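Local atomic coordinates of possible TctC subunit of the Tripartite Tricarboxylate Transport(TTT) Family (Rhodopseudomonas palustris, PDB entry 6HKE), a protein that binds malate and probably delivers it to a tripartite tricarboxylate transporter as its periplasmic substrate-binding protein. Residues A[164-178]-A[186-199]. The protein carries 2 engineered substitutions. Numbering follows the deposited sequence.
Sequences VDPTGVPFSGTGPAL and VDYMCDQIVNAVPA. With LMR ((2S)-2-hydroxybutanedioic acid), chain E; MLT (D-malate), chain D.
Thr174 meets Asp191 and Asn195 at the malate end of a buried contact within one beta-alpha-beta unit: strand 167-170 leads through helix 174-182 into strand 188-192, which runs on into helix 193-201. The two strands are not neighbours; strand 141-144 lies between them, parallel to both, and the helix crosses over it. At the ligand end, Thr174 OG1 lies 2.9 Å from Asp191 OD1 and also close to O4A of the S-malate. Asp191, its CG anti to the backbone N (chi1 -159°), brings its carboxylate up to Thr174 and Asn195 alike. Asp191 OD2 receives Asn195 ND2 on its syn lone pair, nearly in the amide plane; the modelled 2.5 Å is short and its exact value doubtful. The same ND2 makes a weak, bent bond to Thr174 O at 2.7 Å. Asn195 is thereby tied to both a strand and the first turn of the other helix. Farther along, Leu178 comes from the opposite direction to Asn195 and packs its CB on Asn195 ND2 (3.6 Å), its CD2 reaching Ala199 CB at 3.9 Å and its CD1 the methyl CE of Met189 at 3.8 Å. The sulfur SD of Met189 rests against Ala177 CB, and Val186 CG1 lies 4.1 Å from Phe171 CE1, at the ring edge. At the far end, Pro166 CG meets Tyr188 OH, a hydroxyl hydrogen-bonded to Asn159 of helix 150-162. Gly173 occupies the N-cap position of helix 174-182, whose first amide, Thr174 N, donates to a carboxylate of either malate enantiomer; Gln192 NE2 donates to hydroxyl O2 of the S form at 2.7 Å. Here a beta-alpha-beta unit of a type II periplasmic binding protein places a helix N-terminus and a strand end at the malate site.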
ATOM      1  N   VAL A 164     -19.415 -10.266   7.141  1.00 42.72           N
ATOM      2  CA  VAL A 164     -20.267  -9.106   6.768  1.00 43.75           C
ATOM      3  C   VAL A 164     -19.890  -8.691   5.345  1.00 44.00           C
ATOM      4  O   VAL A 164     -18.709  -8.791   4.999  1.00 43.97           O
ATOM      5  CB  VAL A 164     -20.086  -7.949   7.766  1.00 46.22           C
ATOM      6  CG1 VAL A 164     -20.423  -8.385   9.187  1.00 49.39           C
ATOM      7  CG2 VAL A 164     -18.683  -7.360   7.715  1.00 46.61           C
ATOM      8  N   ASP A 165     -20.863  -8.255   4.552  1.00 44.02           N
ATOM      9  CA  ASP A 165     -20.630  -7.738   3.181  1.00 46.82           C
ATOM     10  C   ASP A 165     -21.326  -6.388   3.035  1.00 42.71           C
ATOM     11  O   ASP A 165     -22.315  -6.276   2.321  1.00 39.95           O
ATOM     12  CB  ASP A 165     -21.073  -8.737   2.109  1.00 50.63           C
ATOM     13  CG  ASP A 165     -20.497  -8.421   0.736  1.00 56.97           C
ATOM     14  OD1 ASP A 165     -19.373  -7.854   0.674  1.00 56.83           O
ATOM     15  OD2 ASP A 165     -21.171  -8.739  -0.267  1.00 63.26           O
ATOM     16  N   PRO A 166     -20.816  -5.322   3.695  1.00 39.57           N
ATOM     17  CA  PRO A 166     -21.307  -3.962   3.470  1.00 36.39           C
ATOM     18  C   PRO A 166     -20.922  -3.438   2.081  1.00 34.12           C
ATOM     19  O   PRO A 166     -20.025  -3.993   1.474  1.00 39.47           O
ATOM     20  CB  PRO A 166     -20.598  -3.122   4.543  1.00 38.00           C
ATOM     21  CG  PRO A 166     -19.343  -3.909   4.858  1.00 39.25           C
ATOM     22  CD  PRO A 166     -19.707  -5.366   4.658  1.00 37.93           C
ATOM     23  N   THR A 167     -21.584  -2.378   1.625  1.00 31.66           N
ATOM     24  CA  THR A 167     -21.231  -1.631   0.389  1.00 31.63           C
ATOM     25  C   THR A 167     -19.775  -1.134   0.452  1.00 31.08           C
ATOM     26  O   THR A 167     -19.396  -0.537   1.476  1.00 28.81           O
ATOM     27  CB  THR A 167     -22.163  -0.435   0.181  1.00 30.59           C
ATOM     28  OG1 THR A 167     -23.484  -0.950   0.317  1.00 30.06           O
ATOM     29  CG2 THR A 167     -21.968   0.242  -1.158  1.00 30.52           C
ATOM     30  N   GLY A 168     -19.011  -1.333  -0.625  1.00 29.40           N
ATOM     31  CA  GLY A 168     -17.714  -0.669  -0.841  1.00 27.72           C
ATOM     32  C   GLY A 168     -17.928   0.604  -1.635  1.00 27.05           C
ATOM     33  O   GLY A 168     -18.789   0.596  -2.523  1.00 27.72           O
ATOM     34  N   VAL A 169     -17.225   1.679  -1.287  1.00 27.05           N
ATOM     35  CA  VAL A 169     -17.217   2.968  -2.040  1.00 26.66           C
ATOM     36  C   VAL A 169     -15.787   3.141  -2.543  1.00 26.95           C
ATOM     37  O   VAL A 169     -14.849   3.239  -1.746  1.00 26.95           O
ATOM     38  CB  VAL A 169     -17.699   4.146  -1.164  1.00 28.11           C
ATOM     39  CG1 VAL A 169     -17.784   5.453  -1.930  1.00 29.25           C
ATOM     40  CG2 VAL A 169     -19.044   3.865  -0.526  1.00 28.26           C
ATOM     41  N   PRO A 170     -15.573   3.136  -3.878  1.00 27.67           N
ATOM     42  CA  PRO A 170     -14.233   3.229  -4.443  1.00 26.13           C
ATOM     43  C   PRO A 170     -13.747   4.681  -4.529  1.00 24.25           C
ATOM     44  O   PRO A 170     -14.506   5.541  -4.956  1.00 23.30           O
ATOM     45  CB  PRO A 170     -14.422   2.612  -5.841  1.00 27.45           C
ATOM     46  CG  PRO A 170     -15.833   2.977  -6.231  1.00 28.65           C
ATOM     47  CD  PRO A 170     -16.607   3.051  -4.926  1.00 28.49           C
ATOM     48  N   PHE A 171     -12.482   4.907  -4.164  1.00 22.86           N
ATOM     49  CA  PHE A 171     -11.808   6.228  -4.222  1.00 22.56           C
ATOM     50  C   PHE A 171     -10.606   6.118  -5.162  1.00 22.16           C
ATOM     51  O   PHE A 171     -10.223   5.009  -5.517  1.00 23.82           O
ATOM     52  CB  PHE A 171     -11.414   6.692  -2.813  1.00 22.83           C
ATOM     53  CG  PHE A 171     -12.577   7.163  -1.977  1.00 22.63           C
ATOM     54  CD1 PHE A 171     -13.377   6.257  -1.301  1.00 22.36           C
ATOM     55  CD2 PHE A 171     -12.914   8.508  -1.929  1.00 22.65           C
ATOM     56  CE1 PHE A 171     -14.461   6.697  -0.558  1.00 23.73           C
ATOM     57  CE2 PHE A 171     -14.002   8.945  -1.197  1.00 22.45           C
ATOM     58  CZ  PHE A 171     -14.782   8.039  -0.523  1.00 22.93           C
ATOM     59  N   SER A 172     -10.059   7.260  -5.572  1.00 22.07           N
ATOM     60  CA  SER A 172      -8.836   7.397  -6.406  1.00 21.81           C
ATOM     61  C   SER A 172      -7.581   7.081  -5.577  1.00 21.84           C
ATOM     62  O   SER A 172      -6.491   6.991  -6.187  1.00 23.79           O
ATOM     63  CB  SER A 172      -8.748   8.793  -7.003  1.00 21.58           C
ATOM     64  OG  SER A 172      -8.853   9.798  -5.997  1.00 19.82           O
ATOM     65  N   GLY A 173      -7.719   7.001  -4.250  1.00 21.30           N
ATOM     66  CA  GLY A 173      -6.655   6.630  -3.296  1.00 20.55           C
ATOM     67  C   GLY A 173      -7.177   6.672  -1.873  1.00 22.25           C
ATOM     68  O   GLY A 173      -8.347   7.072  -1.678  1.00 22.65           O
ATOM     69  N   THR A 174      -6.366   6.308  -0.879  1.00 23.28           N
ATOM     70  CA  THR A 174      -6.780   6.414   0.551  1.00 22.93           C
ATOM     71  C   THR A 174      -6.488   7.826   1.059  1.00 22.46           C
ATOM     72  O   THR A 174      -6.952   8.151   2.174  1.00 26.20           O
ATOM     73  CB  THR A 174      -6.166   5.338   1.442  1.00 22.08           C
ATOM     74  OG1 THR A 174      -4.753   5.506   1.328  1.00 22.29           O
ATOM     75  CG2 THR A 174      -6.649   3.955   1.057  1.00 21.44           C
ATOM     76  N   GLY A 175      -5.818   8.662   0.271  1.00 22.54           N
ATOM     77  CA  GLY A 175      -5.773  10.108   0.570  1.00 25.53           C
ATOM     78  C   GLY A 175      -7.178  10.705   0.524  1.00 26.07           C
ATOM     79  O   GLY A 175      -7.721  11.141   1.530  1.00 26.93           O
ATOM     80  N   PRO A 176      -7.838  10.720  -0.653  1.00 27.58           N
ATOM     81  CA  PRO A 176      -9.251  11.099  -0.725  1.00 28.24           C
ATOM     82  C   PRO A 176     -10.168  10.268   0.189  1.00 25.92           C
ATOM     83  O   PRO A 176     -11.034  10.852   0.810  1.00 26.86           O
ATOM     84  CB  PRO A 176      -9.570  10.907  -2.213  1.00 27.07           C
ATOM     85  CG  PRO A 176      -8.252  11.198  -2.875  1.00 28.77           C
ATOM     86  CD  PRO A 176      -7.247  10.504  -1.976  1.00 27.56           C
ATOM     87  N   ALA A 177      -9.997   8.949   0.257  1.00 26.19           N
ATOM     88  CA  ALA A 177     -10.850   8.076   1.104  1.00 26.15           C
ATOM     89  C   ALA A 177     -10.724   8.502   2.578  1.00 26.63           C
ATOM     90  O   ALA A 177     -11.732   8.489   3.300  1.00 26.46           O
ATOM     91  CB  ALA A 177     -10.503   6.623   0.914  1.00 24.97           C
ATOM     92  N   LEU A 178      -9.521   8.853   3.026  1.00 28.79           N
ATOM     93  CA  LEU A 178      -9.295   9.267   4.431  1.00 31.37           C
ATOM     94  C   LEU A 178     -10.082  10.543   4.698  1.00 29.60           C
ATOM     95  O   LEU A 178     -10.785  10.558   5.701  1.00 29.07           O
ATOM     96  CB  LEU A 178      -7.806   9.490   4.706  1.00 34.90           C
ATOM     97  CG  LEU A 178      -7.458   9.737   6.171  1.00 36.01           C
ATOM     98  CD1 LEU A 178      -7.855   8.544   7.022  1.00 35.41           C
ATOM     99  CD2 LEU A 178      -5.976  10.046   6.328  1.00 37.12           C
ATOM    100  N   VAL A 186     -17.993   8.303   4.938  1.00 30.80           N
ATOM    101  CA  VAL A 186     -17.856   6.820   4.935  1.00 28.08           C
ATOM    102  C   VAL A 186     -17.610   6.359   6.380  1.00 28.25           C
ATOM    103  O   VAL A 186     -17.226   7.193   7.226  1.00 29.72           O
ATOM    104  CB  VAL A 186     -16.752   6.356   3.963  1.00 26.31           C
ATOM    105  CG1 VAL A 186     -17.153   6.582   2.512  1.00 24.58           C
ATOM    106  CG2 VAL A 186     -15.418   7.016   4.261  1.00 26.04           C
ATOM    107  N   ASP A 187     -17.832   5.072   6.649  1.00 28.88           N
ATOM    108  CA  ASP A 187     -17.941   4.500   8.014  1.00 29.05           C
ATOM    109  C   ASP A 187     -16.600   3.907   8.438  1.00 29.66           C
ATOM    110  O   ASP A 187     -16.088   4.301   9.498  1.00 29.16           O
ATOM    111  CB  ASP A 187     -19.108   3.522   8.065  1.00 31.23           C
ATOM    112  CG  ASP A 187     -20.408   4.288   7.880  1.00 32.48           C
ATOM    113  OD1 ASP A 187     -20.721   5.103   8.765  1.00 33.15           O
ATOM    114  OD2 ASP A 187     -21.027   4.152   6.811  1.00 33.78           O
ATOM    115  N   TYR A 188     -16.023   3.021   7.637  1.00 29.48           N
ATOM    116  CA  TYR A 188     -14.674   2.504   7.951  1.00 27.53           C
ATOM    117  C   TYR A 188     -13.877   2.217   6.685  1.00 27.81           C
ATOM    118  O   TYR A 188     -14.349   2.369   5.549  1.00 25.94           O
ATOM    119  CB  TYR A 188     -14.761   1.318   8.905  1.00 26.84           C
ATOM    120  CG  TYR A 188     -15.363   0.045   8.377  1.00 26.73           C
ATOM    121  CD1 TYR A 188     -16.729  -0.156   8.426  1.00 26.12           C
ATOM    122  CD2 TYR A 188     -14.560  -1.005   7.955  1.00 25.56           C
ATOM    123  CE1 TYR A 188     -17.288  -1.356   8.033  1.00 27.42           C
ATOM    124  CE2 TYR A 188     -15.110  -2.207   7.543  1.00 26.00           C
ATOM    125  CZ  TYR A 188     -16.480  -2.384   7.588  1.00 26.94           C
ATOM    126  OH  TYR A 188     -17.047  -3.557   7.177  1.00 31.04           O
ATOM    127  N   MET A 189     -12.636   1.830   6.937  1.00 28.88           N
ATOM    128  CA  MET A 189     -11.537   1.812   5.962  1.00 30.75           C
ATOM    129  C   MET A 189     -10.410   1.008   6.604  1.00 29.00           C
ATOM    130  O   MET A 189     -10.191   1.169   7.834  1.00 26.85           O
ATOM    131  CB  MET A 189     -11.111   3.261   5.733  1.00 36.44           C
ATOM    132  CG  MET A 189     -10.414   3.538   4.442  1.00 41.87           C
ATOM    133  SD  MET A 189     -10.109   5.318   4.462  1.00 45.86           S
ATOM    134  CE  MET A 189      -8.381   5.367   4.913  1.00 45.19           C
ATOM    135  N   CYS A 190      -9.757   0.148   5.830  1.00 26.19           N
ATOM    136  CA  CYS A 190      -8.445  -0.418   6.210  1.00 27.02           C
ATOM    137  C   CYS A 190      -7.416   0.408   5.468  1.00 26.69           C
ATOM    138  O   CYS A 190      -7.595   0.544   4.255  1.00 28.34           O
ATOM    139  CB  CYS A 190      -8.372  -1.898   5.890  1.00 27.39           C
ATOM    140  SG  CYS A 190      -9.617  -2.816   6.828  1.00 29.19           S
ATOM    141  N   ASP A 191      -6.475   1.032   6.185  1.00 26.05           N
ATOM    142  CA  ASP A 191      -5.479   1.921   5.539  1.00 26.34           C
ATOM    143  C   ASP A 191      -4.062   1.595   6.038  1.00 24.13           C
ATOM    144  O   ASP A 191      -3.892   1.107   7.144  1.00 22.91           O
ATOM    145  CB  ASP A 191      -5.891   3.378   5.723  1.00 28.00           C
ATOM    146  CG  ASP A 191      -5.288   4.362   4.723  1.00 30.95           C
ATOM    147  OD1 ASP A 191      -4.643   3.912   3.756  1.00 31.00           O
ATOM    148  OD2 ASP A 191      -5.464   5.591   4.930  1.00 34.61           O
ATOM    149  N   GLN A 192      -3.086   1.866   5.186  1.00 23.62           N
ATOM    150  CA  GLN A 192      -1.645   1.870   5.507  1.00 24.88           C
ATOM    151  C   GLN A 192      -1.366   2.922   6.594  1.00 26.21           C
ATOM    152  O   GLN A 192      -1.920   4.042   6.545  1.00 24.37           O
ATOM    153  CB  GLN A 192      -0.880   2.088   4.199  1.00 26.23           C
ATOM    154  CG  GLN A 192      -0.899   0.851   3.311  1.00 26.65           C
ATOM    155  CD  GLN A 192      -0.618   1.164   1.870  1.00 26.22           C
ATOM    156  OE1 GLN A 192       0.525   1.067   1.424  1.00 26.41           O
ATOM    157  NE2 GLN A 192      -1.654   1.587   1.152  1.00 26.26           N
ATOM    158  N   ILE A 193      -0.509   2.564   7.545  1.00 26.52           N
ATOM    159  CA  ILE A 193      -0.224   3.370   8.757  1.00 26.05           C
ATOM    160  C   ILE A 193       0.282   4.766   8.358  1.00 25.42           C
ATOM    161  O   ILE A 193      -0.115   5.722   9.047  1.00 27.23           O
ATOM    162  CB  ILE A 193       0.737   2.595   9.688  1.00 26.68           C
ATOM    163  CG1 ILE A 193       0.836   3.254  11.062  1.00 27.64           C
ATOM    164  CG2 ILE A 193       2.099   2.413   9.055  1.00 25.08           C
ATOM    165  CD1 ILE A 193       1.491   2.387  12.100  1.00 30.12           C
ATOM    166  N   VAL A 194       1.114   4.907   7.318  1.00 25.60           N
ATOM    167  CA  VAL A 194       1.670   6.243   6.924  1.00 28.23           C
ATOM    168  C   VAL A 194       0.533   7.191   6.538  1.00 24.69           C
ATOM    169  O   VAL A 194       0.648   8.357   6.815  1.00 25.55           O
ATOM    170  CB  VAL A 194       2.729   6.198   5.805  1.00 30.26           C
ATOM    171  CG1 VAL A 194       3.971   5.458   6.249  1.00 31.86           C
ATOM    172  CG2 VAL A 194       2.187   5.622   4.521  1.00 33.20           C
ATOM    173  N   ASN A 195      -0.540   6.711   5.933  1.00 25.67           N
ATOM    174  CA  ASN A 195      -1.701   7.588   5.655  1.00 27.31           C
ATOM    175  C   ASN A 195      -2.456   7.896   6.950  1.00 27.61           C
ATOM    176  O   ASN A 195      -2.887   9.052   7.110  1.00 31.75           O
ATOM    177  CB  ASN A 195      -2.680   6.967   4.670  1.00 29.30           C
ATOM    178  CG  ASN A 195      -3.520   8.026   3.996  1.00 30.31           C
ATOM    179  OD1 ASN A 195      -3.014   9.095   3.656  1.00 30.76           O
ATOM    180  ND2 ASN A 195      -4.792   7.728   3.795  1.00 30.94           N
ATOM    181  N   ALA A 196      -2.635   6.904   7.823  1.00 25.79           N
ATOM    182  CA  ALA A 196      -3.559   6.981   8.976  1.00 27.16           C
ATOM    183  C   ALA A 196      -2.969   7.870  10.087  1.00 28.83           C
ATOM    184  O   ALA A 196      -3.754   8.515  10.812  1.00 28.07           O
ATOM    185  CB  ALA A 196      -3.850   5.594   9.482  1.00 28.50           C
ATOM    186  N   VAL A 197      -1.642   7.905  10.232  1.00 28.85           N
ATOM    187  CA  VAL A 197      -1.006   8.425  11.474  1.00 30.43           C
ATOM    188  C   VAL A 197      -1.364   9.895  11.638  1.00 29.00           C
ATOM    189  O   VAL A 197      -1.855  10.258  12.695  1.00 30.71           O
ATOM    190  CB  VAL A 197       0.513   8.160  11.550  1.00 29.43           C
ATOM    191  CG1 VAL A 197       1.239   9.243  12.339  1.00 30.86           C
ATOM    192  CG2 VAL A 197       0.788   6.800  12.168  1.00 29.88           C
ATOM    193  N   PRO A 198      -1.144  10.774  10.634  1.00 30.08           N
ATOM    194  CA  PRO A 198      -1.401  12.204  10.804  1.00 29.82           C
ATOM    195  C   PRO A 198      -2.858  12.515  11.197  1.00 30.07           C
ATOM    196  O   PRO A 198      -3.058  13.412  11.986  1.00 34.98           O
ATOM    197  CB  PRO A 198      -1.043  12.818   9.437  1.00 30.72           C
ATOM    198  CG  PRO A 198      -0.140  11.783   8.774  1.00 29.75           C
ATOM    199  CD  PRO A 198      -0.644  10.453   9.287  1.00 30.01           C
ATOM    200  N   ALA A 199      -3.833  11.773  10.672  1.00 27.97           N
ATOM    201  CA  ALA A 199      -5.265  11.938  11.009  1.00 28.60           C
ATOM    202  C   ALA A 199      -5.519  11.539  12.473  1.00 31.03           C
ATOM    203  O   ALA A 199      -6.271  12.279  13.162  1.00 33.53           O
ATOM    204  CB  ALA A 199      -6.116  11.132  10.061  1.00 28.86           C
TER
HETATM  205  C1  LMR E 402      -4.258   1.476  -1.356  0.50 21.59           C
HETATM  206  O1A LMR E 402      -3.890   0.812  -2.338  0.50 22.44           O
HETATM  207  O1B LMR E 402      -5.132   1.102  -0.530  0.50 21.49           O
HETATM  208  C2  LMR E 402      -3.580   2.837  -1.131  0.50 21.68           C
HETATM  209  O2  LMR E 402      -2.157   2.799  -1.160  0.50 21.27           O
HETATM  210  C3  LMR E 402      -4.017   3.891  -2.152  0.50 22.34           C
HETATM  211  C4  LMR E 402      -3.074   5.071  -2.000  0.50 22.43           C
HETATM  212  O4A LMR E 402      -3.552   6.145  -1.591  0.50 23.07           O
HETATM  213  O4B LMR E 402      -1.854   4.902  -2.250  0.50 20.64           O
HETATM  214  C1  MLT D 401      -4.073   1.466  -1.623  0.50 25.58           C
HETATM  215  O1  MLT D 401      -3.641   0.376  -2.058  0.50 27.17           O
HETATM  216  O2  MLT D 401      -5.071   1.497  -0.867  0.50 27.40           O
HETATM  217  C2  MLT D 401      -3.391   2.741  -2.064  0.50 24.87           C
HETATM  218  O3  MLT D 401      -1.956   2.786  -1.930  0.50 24.46           O
HETATM  219  C3  MLT D 401      -3.835   3.922  -1.252  0.50 25.36           C
HETATM  220  C4  MLT D 401      -3.090   5.073  -1.877  0.50 25.30           C
HETATM  221  O4  MLT D 401      -1.838   5.010  -2.012  0.50 23.34           O
HETATM  222  O5  MLT D 401      -3.795   6.027  -2.266  0.50 25.36           O